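Local coordinates for endo-pectate lyase (Erwinia chrysanthemi, PDB 3B4N), which probably depolymerises polygalacturonate and methylated pectins from within the chain by calcium-dependent eliminative cleavage of their galacturonan linkages, at residues G209-K215 against F241-H247; M25-K29 against N186-E190; E190-E194 against D216-G220. All blocks are in the same frame, centred on the assembly; numbering follows the deposited sequence.

Contact 1. Residues G209-K215 against F241-H247; sequences GIAHNAK and FTLTGEH. With CA (calcium ion), chain C.
The carbonyl oxygen of T244 is gripped from opposite faces of its plane, by the backbone N of N213 at 3.2 Å and by NE2 of H247 at 2.8 Å, the H247 ring turning back past the corner at G245 toward the preceding strand. H247 is sandwiched between CB of L243 on one face and CB of N213 on the other; the latter is a CH-pi contact, 3.7 Å from the ring centroid. ND1 of H212 is hydrogen-bonded to OG1 of T244 at 2.8 Å, the hydroxyl approaching at the ring edge. H212, N213, L243 and T244 lie on parallel strands 210-213 and 241-244, adjacent rungs of the right-handed parallel beta-helix, bonded in a ladder that runs from G209 O with T242 N to N213 N with T244 O. A211 and L243 bring CB and CD2 together at 3.7 Å, while I210 and T242 run side by side on the face carrying H212. Past the corner, N213 O accepts a hydrogen bond from E246 N, and E246 bends at chi2 (81°) to bring OE1 within 2.9 Å of K215 N through its anti lone pair. N213 OD1 binds the calcium ion at 2.3 Å, and ND2 shares a water with H247 ND1.

Contact 2. Residues M25-K29 against N186-E190; sequences MLSQK and NVIWE
Charge and hydrogen bonding join K29 and S27 to the carboxylate of E190. NZ of K29 forms a short salt bridge, 2.6 Å, to OE1 of E190, while OG of S27 donates to its OE2 at 3.0 Å. Both oxygens are met on their syn sides and somewhat out of the carboxylate plane, by 21° for the lysine and 25° for the serine. The lysine chain curls to get there, bent at chi2, chi3 and chi4, and E190 is itself bent at chi2, which brings its carboxylate across to S27 and K29. A weak bond from K29 NZ to S27 OG closes a small polar triangle, and R165 adds a second salt bridge at OE2. With two cationic partners and a hydroxyl around it, E190 is probably held as the carboxylate, and its rotation is fixed through both oxygens.

Apolar contact takes over toward the other end. M25 and I188 lie alongside one another with their side chains running counter to each other, CB of M25 3.8 Å from CD1 of I188, and CG2 of I188 reaches CB of S27 at 4.1 Å. The extended chi2 of M25 carries SD to 3.8 Å from ND2 of N186, in van der Waals contact, and the bend at chi3 turns CE toward CD1 of I188.

The polar bonds between the segments are all between side chains, and the strands run 8.7 Å apart at an angle of 20°. The arrangement is that of two sheets packed face to face: an edge strand of the N-terminal antiparallel sheet laid against the outer surface of the parallel beta-helix.

Contact 3. Residues E190-E194 against D216-G220; sequences EDICE and DGYGG. With CA (calcium ion), chain C.
Neither segment is regular strand: 190-194 is an irregular loop, and G217 to G220 form a type II beta turn; the CA atoms of C193 and G219 are 4.6 Å apart, the nearest pair of the two segments. D191 carries the link with both carboxylate oxygens. Its CG lies anti to the backbone N (chi1 -174°), which directs the group across to the turn: OD1 binds the calcium ion at 2.4 Å, while OD2 accepts a hydrogen bond from the backbone N of Y218 at 3.0 Å, the donor standing 40° out of the carboxylate plane. The same OD2 lies at the edge of the Y218 ring, 3.5 Å from CD1, with carboxylate and ring planes 77° apart. Thus the Y218 amide steadies an oxygen that the metal does not use. The calcium ion is the real joint between these two loops, which extend from successive turns of the parallel beta-helix. Besides D191 it takes the carbonyl oxygens of I192 at 2.3 Å and Y218 at 2.2 Å; N213 OD1 and two waters bring the ligands to six. Both waters are tied to the protein, one donating to C193 O and the other to G220 O at 2.6 Å. At G219, phi is positive, as expected for the third position of this turn. C193 is also joined to C143 by a disulfide, a covalent tie for the loop.

In the fold
Contacts 1 and 3 meet at one calcium ion, N213 of 209-215 supplying one ligand and D191, I192 and Y218 of contact 3 the other protein ligands, and their centres lie about 10 Å apart. The two also share the metal-bound waters, and H212 O is a probable acceptor for I192 N at 2.9 Å, so the rungs are stitched right up to the site. Contact 2 is joined to contact 1 through neighbouring strands 181-189 and 210-213, where W189 N and I210 O lie 2.9 Å apart. E190 belongs to both contacts 2 and 3: its side chain faces the N-terminal sheet, about 9 Å from the calcium ion, while the next residue is a metal ligand.

Contact 1. Residues G209-K215 against F241-H247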
# COMPACT_ATOMS: atom_id res chain seq x y z
N GLY A 209 -4.39 1.14 3.02
CA GLY A 209 -3.07 1.23 3.63
C GLY A 209 -2.39 2.52 3.20
O GLY A 209 -2.77 3.14 2.21
N ILE A 210 -1.37 2.91 3.96
CA ILE A 210 -0.60 4.13 3.67
C ILE A 210 0.86 3.74 3.80
O ILE A 210 1.26 3.22 4.84
CB ILE A 210 -0.90 5.24 4.71
CG1 ILE A 210 -2.40 5.59 4.71
CG2 ILE A 210 -0.07 6.47 4.39
CD1 ILE A 210 -2.88 6.33 3.49
N ALA A 211 1.65 3.95 2.75
CA ALA A 211 3.06 3.60 2.80
C ALA A 211 3.95 4.81 2.54
O ALA A 211 3.92 5.40 1.47
CB ALA A 211 3.37 2.50 1.78
N HIS A 212 4.74 5.15 3.54
CA HIS A 212 5.63 6.29 3.45
C HIS A 212 7.06 5.86 3.16
O HIS A 212 7.50 4.79 3.58
CB HIS A 212 5.61 7.06 4.77
CG HIS A 212 6.41 8.33 4.75
ND1 HIS A 212 6.01 9.43 4.02
CD2 HIS A 212 7.57 8.67 5.35
CE1 HIS A 212 6.90 10.40 4.19
NE2 HIS A 212 7.85 9.96 4.99
N ASN A 213 7.76 6.67 2.39
CA ASN A 213 9.18 6.42 2.18
C ASN A 213 9.79 7.80 2.03
O ASN A 213 9.09 8.76 1.76
CB ASN A 213 9.47 5.54 0.96
CG ASN A 213 10.71 4.68 1.18
OD1 ASN A 213 11.48 4.93 2.11
ND2 ASN A 213 10.92 3.68 0.33
N ALA A 214 11.09 7.90 2.25
CA ALA A 214 11.71 9.21 2.16
C ALA A 214 13.14 9.14 1.67
O ALA A 214 13.85 8.17 1.92
CB ALA A 214 11.68 9.89 3.52
N LYS A 215 13.55 10.17 0.95
CA LYS A 215 14.91 10.23 0.48
C LYS A 215 15.74 10.40 1.75
O LYS A 215 15.38 11.18 2.64
CB LYS A 215 15.10 11.43 -0.46
CG LYS A 215 16.55 11.69 -0.85
CD LYS A 215 16.65 12.70 -1.99
CE LYS A 215 16.38 12.05 -3.35
NZ LYS A 215 15.04 11.41 -3.46
N PHE A 241 -4.85 2.53 -1.86
CA PHE A 241 -3.56 2.38 -1.19
C PHE A 241 -2.84 3.68 -1.53
O PHE A 241 -2.77 4.08 -2.69
CB PHE A 241 -2.85 1.17 -1.81
CG PHE A 241 -1.45 0.95 -1.31
CD1 PHE A 241 -1.15 0.95 0.05
CD2 PHE A 241 -0.44 0.64 -2.22
CE1 PHE A 241 0.14 0.64 0.50
CE2 PHE A 241 0.86 0.32 -1.77
CZ PHE A 241 1.14 0.32 -0.42
N THR A 242 -2.30 4.35 -0.51
CA THR A 242 -1.66 5.64 -0.71
C THR A 242 -0.19 5.66 -0.36
O THR A 242 0.21 5.19 0.70
CB THR A 242 -2.37 6.70 0.14
OG1 THR A 242 -3.73 6.81 -0.31
CG2 THR A 242 -1.69 8.06 0.03
N LEU A 243 0.60 6.22 -1.27
CA LEU A 243 2.03 6.35 -1.07
C LEU A 243 2.31 7.80 -0.73
O LEU A 243 1.82 8.71 -1.40
CB LEU A 243 2.81 5.98 -2.33
CG LEU A 243 2.64 4.56 -2.88
CD1 LEU A 243 3.61 4.35 -4.01
CD2 LEU A 243 2.86 3.54 -1.77
N THR A 244 3.09 8.02 0.32
CA THR A 244 3.45 9.37 0.74
C THR A 244 4.96 9.50 0.76
O THR A 244 5.68 8.51 0.88
CB THR A 244 2.89 9.69 2.15
OG1 THR A 244 3.48 8.82 3.12
CG2 THR A 244 1.38 9.50 2.17
N GLY A 245 5.45 10.72 0.64
CA GLY A 245 6.88 10.92 0.66
C GLY A 245 7.53 10.77 -0.70
O GLY A 245 6.99 11.24 -1.71
N GLU A 246 8.70 10.13 -0.73
CA GLU A 246 9.45 9.90 -1.95
C GLU A 246 9.62 8.39 -2.13
O GLU A 246 10.11 7.72 -1.22
CB GLU A 246 10.84 10.55 -1.87
CG GLU A 246 10.85 12.07 -1.71
CD GLU A 246 10.63 12.52 -0.28
OE1 GLU A 246 11.36 12.05 0.62
OE2 GLU A 246 9.72 13.35 -0.05
N HIS A 247 9.25 7.88 -3.30
CA HIS A 247 9.32 6.45 -3.60
C HIS A 247 10.09 6.12 -4.87
O HIS A 247 10.26 6.96 -5.75
CB HIS A 247 7.91 5.90 -3.74
CG HIS A 247 7.16 5.84 -2.46
ND1 HIS A 247 7.03 4.68 -1.72
CD2 HIS A 247 6.51 6.80 -1.76
CE1 HIS A 247 6.33 4.93 -0.63
NE2 HIS A 247 6.00 6.21 -0.63
CA CA C . 12.96 3.95 3.59
O HOH W 1 9.51 3.36 -2.15
O HOH W 2 13.58 2.38 1.84
O HOH W 3 14.49 5.55 2.70

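Contact 2. Residues M25-K29 against N186-E190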
# COMPACT_ATOMS: atom_id res chain seq x y z
N MET A 25 -7.16 3.94 11.67
CA MET A 25 -5.80 4.25 12.07
C MET A 25 -5.43 5.60 11.47
O MET A 25 -5.96 6.00 10.44
CB MET A 25 -4.82 3.19 11.60
CG MET A 25 -5.01 1.86 12.29
SD MET A 25 -3.92 0.61 11.60
CE MET A 25 -2.43 1.15 12.18
N LEU A 26 -4.50 6.28 12.12
CA LEU A 26 -4.06 7.60 11.69
C LEU A 26 -2.55 7.69 11.51
O LEU A 26 -1.80 7.08 12.26
CB LEU A 26 -4.47 8.63 12.75
CG LEU A 26 -3.72 9.97 12.80
CD1 LEU A 26 -4.12 10.80 11.60
CD2 LEU A 26 -4.03 10.71 14.10
N SER A 27 -2.12 8.45 10.51
CA SER A 27 -0.70 8.70 10.30
C SER A 27 -0.51 10.15 9.86
O SER A 27 -1.11 10.60 8.90
CB SER A 27 -0.10 7.77 9.25
OG SER A 27 1.31 7.97 9.21
N GLN A 28 0.33 10.89 10.58
CA GLN A 28 0.57 12.29 10.23
C GLN A 28 1.80 12.44 9.34
O GLN A 28 2.88 11.97 9.68
CB GLN A 28 0.76 13.10 11.51
CG GLN A 28 -0.32 12.86 12.56
CD GLN A 28 -0.10 13.66 13.82
OE1 GLN A 28 -0.12 14.89 13.80
NE2 GLN A 28 0.11 12.97 14.94
N LYS A 29 1.64 13.11 8.20
CA LYS A 29 2.74 13.32 7.26
C LYS A 29 2.65 14.67 6.53
O LYS A 29 1.69 14.93 5.80
CB LYS A 29 2.76 12.21 6.20
CG LYS A 29 3.09 10.81 6.71
CD LYS A 29 4.58 10.64 6.98
CE LYS A 29 4.85 10.42 8.46
NZ LYS A 29 4.04 9.28 8.98
N ASN A 186 -5.34 -2.39 5.30
CA ASN A 186 -5.12 -1.26 6.19
C ASN A 186 -3.85 -1.38 7.02
O ASN A 186 -3.87 -1.40 8.25
CB ASN A 186 -6.31 -1.04 7.12
CG ASN A 186 -6.25 0.31 7.80
OD1 ASN A 186 -5.81 1.29 7.19
ND2 ASN A 186 -6.68 0.38 9.05
N VAL A 187 -2.72 -1.45 6.32
CA VAL A 187 -1.43 -1.50 6.98
C VAL A 187 -0.75 -0.16 6.68
O VAL A 187 -0.91 0.39 5.59
CB VAL A 187 -0.56 -2.68 6.46
CG1 VAL A 187 0.86 -2.54 7.00
CG2 VAL A 187 -1.17 -4.00 6.95
N ILE A 188 -0.05 0.36 7.67
CA ILE A 188 0.64 1.64 7.53
C ILE A 188 2.13 1.41 7.74
O ILE A 188 2.53 0.86 8.76
CB ILE A 188 0.15 2.66 8.57
CG1 ILE A 188 -1.32 2.98 8.31
CG2 ILE A 188 1.01 3.92 8.53
CD1 ILE A 188 -1.92 3.99 9.28
N TRP A 189 2.92 1.79 6.74
CA TRP A 189 4.38 1.66 6.83
C TRP A 189 4.90 3.08 7.06
O TRP A 189 4.80 3.93 6.18
CB TRP A 189 4.96 1.12 5.52
CG TRP A 189 4.66 -0.33 5.22
CD1 TRP A 189 5.49 -1.40 5.39
CD2 TRP A 189 3.46 -0.86 4.61
NE1 TRP A 189 4.90 -2.55 4.93
CE2 TRP A 189 3.66 -2.24 4.44
CE3 TRP A 189 2.25 -0.28 4.19
CZ2 TRP A 189 2.69 -3.07 3.87
CZ3 TRP A 189 1.29 -1.11 3.62
CH2 TRP A 189 1.51 -2.49 3.47
N GLU A 190 5.46 3.33 8.24
CA GLU A 190 5.95 4.68 8.56
C GLU A 190 7.19 5.12 7.77
O GLU A 190 7.42 6.32 7.57
CB GLU A 190 6.18 4.79 10.08
CG GLU A 190 4.88 4.80 10.90
CD GLU A 190 4.01 6.04 10.68
OE1 GLU A 190 4.56 7.12 10.39
OE2 GLU A 190 2.77 5.94 10.82

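Contact 3. Residues E190-E194 against D216-G220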
# COMPACT_ATOMS: atom_id res chain seq x y z
N GLU A 190 5.46 3.33 8.24
CA GLU A 190 5.95 4.68 8.56
C GLU A 190 7.19 5.12 7.77
O GLU A 190 7.42 6.32 7.57
CB GLU A 190 6.18 4.79 10.08
CG GLU A 190 4.88 4.80 10.90
CD GLU A 190 4.01 6.04 10.68
OE1 GLU A 190 4.56 7.12 10.39
OE2 GLU A 190 2.77 5.94 10.82
N ASP A 191 7.98 4.15 7.31
CA ASP A 191 9.16 4.40 6.47
C ASP A 191 9.59 3.04 5.98
O ASP A 191 10.29 2.30 6.67
CB ASP A 191 10.31 5.05 7.26
CG ASP A 191 11.49 5.45 6.37
OD1 ASP A 191 11.59 4.94 5.23
OD2 ASP A 191 12.33 6.27 6.80
N ILE A 192 9.16 2.69 4.77
CA ILE A 192 9.49 1.40 4.19
C ILE A 192 10.99 1.15 4.30
O ILE A 192 11.79 2.04 4.00
CB ILE A 192 9.12 1.36 2.70
CG1 ILE A 192 7.60 1.45 2.54
CG2 ILE A 192 9.68 0.10 2.06
CD1 ILE A 192 7.17 1.66 1.10
N CYS A 193 11.37 -0.06 4.72
CA CYS A 193 12.77 -0.41 4.82
C CYS A 193 13.19 -1.03 3.48
O CYS A 193 13.36 -0.30 2.50
CB CYS A 193 12.99 -1.36 6.01
SG CYS A 193 14.73 -1.84 6.26
N GLU A 194 13.33 -2.35 3.40
CA GLU A 194 13.73 -2.97 2.12
C GLU A 194 12.63 -2.79 1.08
O GLU A 194 12.87 -2.41 -0.07
CB GLU A 194 14.02 -4.45 2.31
CG GLU A 194 15.28 -4.76 3.12
CD GLU A 194 16.55 -4.21 2.48
OE1 GLU A 194 16.64 -4.18 1.24
OE2 GLU A 194 17.46 -3.81 3.23
N ASP A 216 16.83 9.64 1.83
CA ASP A 216 17.72 9.68 2.98
C ASP A 216 17.09 9.05 4.23
O ASP A 216 17.57 9.23 5.34
CB ASP A 216 18.15 11.13 3.26
CG ASP A 216 19.31 11.23 4.22
OD1 ASP A 216 20.18 10.33 4.20
OD2 ASP A 216 19.39 12.22 4.98
N GLY A 217 16.00 8.31 4.04
CA GLY A 217 15.34 7.66 5.17
C GLY A 217 15.92 6.29 5.49
O GLY A 217 16.98 5.91 5.00
N TYR A 218 15.22 5.52 6.33
CA TYR A 218 15.69 4.19 6.70
C TYR A 218 15.67 3.27 5.49
O TYR A 218 14.70 3.24 4.74
CB TYR A 218 14.82 3.58 7.79
CG TYR A 218 15.01 4.20 9.15
CD1 TYR A 218 14.26 5.31 9.54
CD2 TYR A 218 15.94 3.68 10.04
CE1 TYR A 218 14.43 5.88 10.80
CE2 TYR A 218 16.12 4.25 11.30
CZ TYR A 218 15.36 5.35 11.67
OH TYR A 218 15.51 5.89 12.92
N GLY A 219 16.75 2.51 5.32
CA GLY A 219 16.83 1.59 4.20
C GLY A 219 17.51 2.17 2.97
O GLY A 219 17.67 1.48 1.97
N GLY A 220 17.90 3.44 3.04
CA GLY A 220 18.58 4.06 1.91
C GLY A 220 17.65 4.69 0.89
O GLY A 220 16.50 5.01 1.20
CA CA C . 12.96 3.95 3.59
O HOH W 2 13.58 2.38 1.84
O HOH W 3 14.49 5.55 2.70